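Local coordinates for uricase (Arthrobacter globiformis, PDB 2YZC), which catalyses the oxidation of uric acid by molecular oxygen to 5-hydroxyisourate, an intermediate on the route to (S)-allantoin, at residues A[161-164]-A[165-168]; A[210-213]-A[214-218]. All blocks are in the same frame, centred on the assembly; numbering follows the deposited sequence.

Interaction 1: residues A[161-164]-A[165-168]; sequences SEFH and GFPR. With 1AL (allantoate ion), chain I.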
loop_
_atom_site.group_PDB
_atom_site.type_symbol
_atom_site.label_atom_id
_atom_site.label_comp_id
_atom_site.label_asym_id
_atom_site.label_seq_id
_atom_site.Cartn_x
_atom_site.Cartn_y
_atom_site.Cartn_z
ATOM N N SER A 161 27.710 -4.950 14.464
ATOM C CA SER A 161 26.760 -6.056 14.482
ATOM C C SER A 161 27.451 -7.305 13.954
ATOM O O SER A 161 28.128 -7.268 12.921
ATOM C CB SER A 161 25.533 -5.731 13.620
ATOM O OG SER A 161 24.677 -6.862 13.496
ATOM N N GLU A 162 27.285 -8.406 14.682
ATOM C CA GLU A 162 27.876 -9.691 14.320
ATOM C C GLU A 162 26.821 -10.779 14.459
ATOM O O GLU A 162 25.766 -10.569 15.061
ATOM C CB GLU A 162 29.014 -10.053 15.281
ATOM C CG GLU A 162 30.096 -9.021 15.462
ATOM C CD GLU A 162 31.159 -9.475 16.453
ATOM O OE1 GLU A 162 31.550 -10.665 16.413
ATOM O OE2 GLU A 162 31.615 -8.645 17.267
ATOM N N PHE A 163 27.110 -11.945 13.896
ATOM C CA PHE A 163 26.222 -13.090 14.033
ATOM C C PHE A 163 26.991 -14.358 13.734
ATOM O O PHE A 163 27.266 -14.687 12.578
ATOM C CB PHE A 163 24.994 -13.007 13.126
ATOM C CG PHE A 163 23.958 -14.052 13.446
ATOM C CD1 PHE A 163 23.484 -14.194 14.752
ATOM C CD2 PHE A 163 23.480 -14.914 12.467
ATOM C CE1 PHE A 163 22.550 -15.186 15.077
ATOM C CE2 PHE A 163 22.544 -15.910 12.778
ATOM C CZ PHE A 163 22.080 -16.044 14.087
ATOM N N HIS A 164 27.341 -15.065 14.802
ATOM C CA HIS A 164 28.104 -16.296 14.697
ATOM C C HIS A 164 27.790 -17.205 15.876
ATOM O O HIS A 164 27.068 -16.817 16.796
ATOM C CB HIS A 164 29.597 -15.958 14.656
ATOM C CG HIS A 164 30.028 -15.006 15.729
ATOM N ND1 HIS A 164 30.051 -15.346 17.065
ATOM C CD2 HIS A 164 30.425 -13.712 15.664
ATOM C CE1 HIS A 164 30.440 -14.304 17.776
ATOM N NE2 HIS A 164 30.673 -13.299 16.950
ATOM N N GLY A 165 28.324 -18.421 15.843
ATOM C CA GLY A 165 28.078 -19.351 16.929
ATOM C C GLY A 165 26.731 -20.053 16.867
ATOM O O GLY A 165 26.332 -20.705 17.829
ATOM N N PHE A 166 26.021 -19.925 15.751
ATOM C CA PHE A 166 24.730 -20.588 15.618
ATOM C C PHE A 166 24.942 -22.027 15.163
ATOM O O PHE A 166 25.937 -22.337 14.513
ATOM C CB PHE A 166 23.828 -19.845 14.620
ATOM C CG PHE A 166 24.507 -19.477 13.324
ATOM C CD1 PHE A 166 25.179 -18.263 13.194
ATOM C CD2 PHE A 166 24.466 -20.339 12.232
ATOM C CE1 PHE A 166 25.797 -17.909 11.991
ATOM C CE2 PHE A 166 25.081 -19.996 11.026
ATOM C CZ PHE A 166 25.746 -18.777 10.908
ATOM N N PRO A 167 24.015 -22.934 15.509
ATOM C CA PRO A 167 24.181 -24.330 15.093
ATOM C C PRO A 167 24.088 -24.483 13.578
ATOM O O PRO A 167 23.310 -23.791 12.924
ATOM C CB PRO A 167 23.049 -25.042 15.829
ATOM C CG PRO A 167 21.987 -23.991 15.891
ATOM C CD PRO A 167 22.773 -22.763 16.282
ATOM N N ARG A 168 24.889 -25.382 13.018
ATOM C CA ARG A 168 24.866 -25.598 11.578
ATOM C C ARG A 168 24.231 -26.951 11.275
ATOM O O ARG A 168 24.922 -27.968 11.222
ATOM C CB ARG A 168 26.288 -25.544 11.010
ATOM C CG ARG A 168 27.090 -24.322 11.449
ATOM C CD ARG A 168 28.383 -24.193 10.642
ATOM N NE ARG A 168 28.090 -23.905 9.241
ATOM C CZ ARG A 168 27.723 -22.711 8.783
ATOM N NH1 ARG A 168 27.616 -21.683 9.614
ATOM N NH2 ARG A 168 27.422 -22.557 7.502
HETATM C C1 1AL I . 19.740 -12.928 14.256
HETATM O O2 1AL I . 20.096 -12.102 15.113
HETATM N N3 1AL I . 18.987 -14.020 14.558
HETATM N N4 1AL I . 20.168 -12.630 12.963
HETATM C C5 1AL I . 17.861 -12.644 11.615
HETATM O O6 1AL I . 17.327 -11.984 12.526
HETATM O O7 1AL I . 17.375 -12.860 10.493
HETATM C C8 1AL I . 19.364 -13.016 11.803
HETATM C C9 1AL I . 19.536 -15.205 10.717
HETATM O O10 1AL I . 19.497 -15.692 9.568
HETATM N N11 1AL I . 19.057 -15.867 11.816
HETATM N N12 1AL I . 20.059 -13.983 10.963
#
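Phe163 and Phe166 lie with their rings nearly parallel, at 15°, but strongly offset, one ring edge reaching over the rim of the other. Their centroids are 4.9 Å from each other, and Phe166 CD1 sits 3.6 Å from Phe163 CE2, above the outer part of one Phe163 face. The opposite face belongs to the allantoate, whose N4 stands over the ring centre, 3.8 Å above the plane, while N11 comes to 3.6 Å from Phe163 CE2. Phe166 gets back to Phe163 because its CG is tucked between backbone N and carbonyl carbon (chi1 47°), and this also brings Phe163 O into the plane of its ring, at the edge, 3.6 Å from Phe166 CE1. Gly165 makes the turn between them with a positive phi. His164 points to the other side and gives NE2 to Glu162 OE1 at 2.8 Å; the carboxylate oxygen lies in the imidazole plane but is met from above its own. Asn61 and Val64, both of the second subunit, pack on Phe163 and Phe166 respectively. Without this ring, as with an alanine at Phe163, the allantoate would probably lose the surface it lies on and Phe166 its aromatic neighbour. A phenylalanine ring laid over the bound ligand, as over the flat urate in this enzyme family, in a pocket completed by Thr67 and Asp68 of the second subunit, marks the urate oxidase active site at a subunit interface.

Interaction 2: residues A[210-213]-A[214-218]; sequences LLKA and FAETH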
loop_
_atom_site.group_PDB
_atom_site.type_symbol
_atom_site.label_atom_id
_atom_site.label_comp_id
_atom_site.label_asym_id
_atom_site.label_seq_id
_atom_site.Cartn_x
_atom_site.Cartn_y
_atom_site.Cartn_z
ATOM N N LEU A 210 15.122 3.525 23.448
ATOM C CA LEU A 210 15.133 2.469 22.439
ATOM C C LEU A 210 16.202 2.762 21.392
ATOM O O LEU A 210 16.976 1.883 21.017
ATOM C CB LEU A 210 13.767 2.362 21.757
ATOM C CG LEU A 210 12.588 1.892 22.614
ATOM C CD1 LEU A 210 11.299 1.997 21.817
ATOM C CD2 LEU A 210 12.816 0.450 23.057
ATOM N N LEU A 211 16.235 4.006 20.926
ATOM C CA LEU A 211 17.205 4.418 19.917
ATOM C C LEU A 211 18.624 4.281 20.456
ATOM O O LEU A 211 19.525 3.823 19.752
ATOM C CB LEU A 211 16.936 5.866 19.506
ATOM C CG LEU A 211 16.352 6.177 18.120
ATOM C CD1 LEU A 211 15.580 4.999 17.559
ATOM C CD2 LEU A 211 15.475 7.419 18.231
ATOM N N LYS A 212 18.809 4.677 21.713
ATOM C CA LYS A 212 20.114 4.615 22.363
ATOM C C LYS A 212 20.622 3.186 22.509
ATOM O O LYS A 212 21.779 2.899 22.202
ATOM C CB LYS A 212 20.049 5.278 23.741
ATOM C CG LYS A 212 21.353 5.202 24.534
ATOM C CD LYS A 212 21.189 5.825 25.915
ATOM C CE LYS A 212 22.452 5.680 26.753
ATOM N NZ LYS A 212 23.616 6.374 26.132
ATOM N N ALA A 213 19.760 2.294 22.988
ATOM C CA ALA A 213 20.144 0.898 23.168
ATOM C C ALA A 213 20.429 0.249 21.819
ATOM O O ALA A 213 21.372 -0.530 21.683
ATOM C CB ALA A 213 19.042 0.135 23.893
ATOM N N PHE A 214 19.614 0.565 20.819
ATOM C CA PHE A 214 19.827 -0.003 19.500
ATOM C C PHE A 214 21.190 0.425 18.948
ATOM O O PHE A 214 21.959 -0.397 18.454
ATOM C CB PHE A 214 18.733 0.445 18.526
ATOM C CG PHE A 214 19.006 0.046 17.101
ATOM C CD1 PHE A 214 18.776 -1.260 16.673
ATOM C CD2 PHE A 214 19.571 0.953 16.211
ATOM C CE1 PHE A 214 19.111 -1.659 15.375
ATOM C CE2 PHE A 214 19.913 0.568 14.911
ATOM C CZ PHE A 214 19.683 -0.742 14.493
ATOM N N ALA A 215 21.490 1.715 19.056
ATOM C CA ALA A 215 22.739 2.254 18.530
ATOM C C ALA A 215 24.024 1.923 19.284
ATOM O O ALA A 215 25.054 1.661 18.663
ATOM C CB ALA A 215 22.615 3.768 18.386
ATOM N N GLU A 216 23.969 1.923 20.612
ATOM C CA GLU A 216 25.165 1.686 21.411
ATOM C C GLU A 216 25.468 0.246 21.813
ATOM O O GLU A 216 26.568 -0.048 22.277
ATOM C CB GLU A 216 25.125 2.579 22.650
ATOM C CG GLU A 216 24.816 4.037 22.316
ATOM C CD GLU A 216 24.963 4.968 23.509
ATOM O OE1 GLU A 216 24.888 4.481 24.658
ATOM O OE2 GLU A 216 25.137 6.189 23.296
ATOM N N THR A 217 24.508 -0.652 21.636
ATOM C CA THR A 217 24.730 -2.053 21.971
ATOM C C THR A 217 25.502 -2.730 20.845
ATOM O O THR A 217 25.070 -2.698 19.696
ATOM C CB THR A 217 23.403 -2.823 22.131
ATOM O OG1 THR A 217 22.620 -2.231 23.175
ATOM C CG2 THR A 217 23.675 -4.287 22.470
ATOM N N HIS A 218 26.655 -3.314 21.158
ATOM C CA HIS A 218 27.404 -4.035 20.139
ATOM C C HIS A 218 26.617 -5.331 20.008
ATOM O O HIS A 218 26.684 -6.200 20.879
ATOM C CB HIS A 218 28.827 -4.347 20.589
ATOM C CG HIS A 218 29.619 -5.074 19.551
ATOM N ND1 HIS A 218 30.052 -4.471 18.391
ATOM C CD2 HIS A 218 29.995 -6.372 19.463
ATOM C CE1 HIS A 218 30.659 -5.365 17.630
ATOM N NE2 HIS A 218 30.637 -6.527 18.258
#
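The carboxylate of Glu216 is met by the ammonium group of Lys212 one helical turn back. Lys212 NZ reaches Glu216 OE1 at 2.7 Å on its syn side, 34° out of the carboxylate plane, while Glu216 OE2 lies 3.2 Å from the same Lys212 NZ, close enough that it probably shares in the attraction. The lysine chain runs straight out from the helix and bends only at its last torsion (chi4 62°), which turns NZ over to the glutamate; Lys212 CE lies 3.4 Å from Glu216 OE1. The Phe214 ring leaves this exposed pair behind. With CG anti to the backbone N (chi1 172°) it goes into the interior among Val155, Leu182, Thr184 and Thr225, with Ile118 of the third subunit also against it, while Phe214 CB stays 3.4 Å from Leu210 O. Regular i to i+4 backbone bonds carry the helix as far as Thr217, the first residue to leave helical angles. There Ala213 O takes two donors, Thr217 N at 3.1 Å and the hydroxyl Thr217 OG1 at 2.6 Å, so that a side chain helps to satisfy a carbonyl of the last turn. A salt bridge spaced i to i+4 on the outer face, an apolar face against the sheet and a threonine hydroxyl bonded to the final turn make this the C-terminal end of an amphipathic helix packed on the antiparallel sheet of the tunnelling fold.

The centres of the two interactions are about 20 Å apart; both lie in the same half of the chain, with residues 161-168 preceding 210-218 in sequence. Residues 161-168 belong to the loop between strands 143-157 and 182-192; residues 210-218 end helix 199-216, which follows the second of these strands and packs on both. Helix 222-236 and strand 240-254 come next, and strand 182-192 pairs antiparallel with 240-254. The two stretches meet where Glu162 OE2 lies 2.5 Å from His218 NE2, a probable hydrogen bond that ties the ligand-stacking loop to the end of the helix. Interaction 1 faces the second subunit and interaction 2 the third, so both touch the tetramer's interfaces.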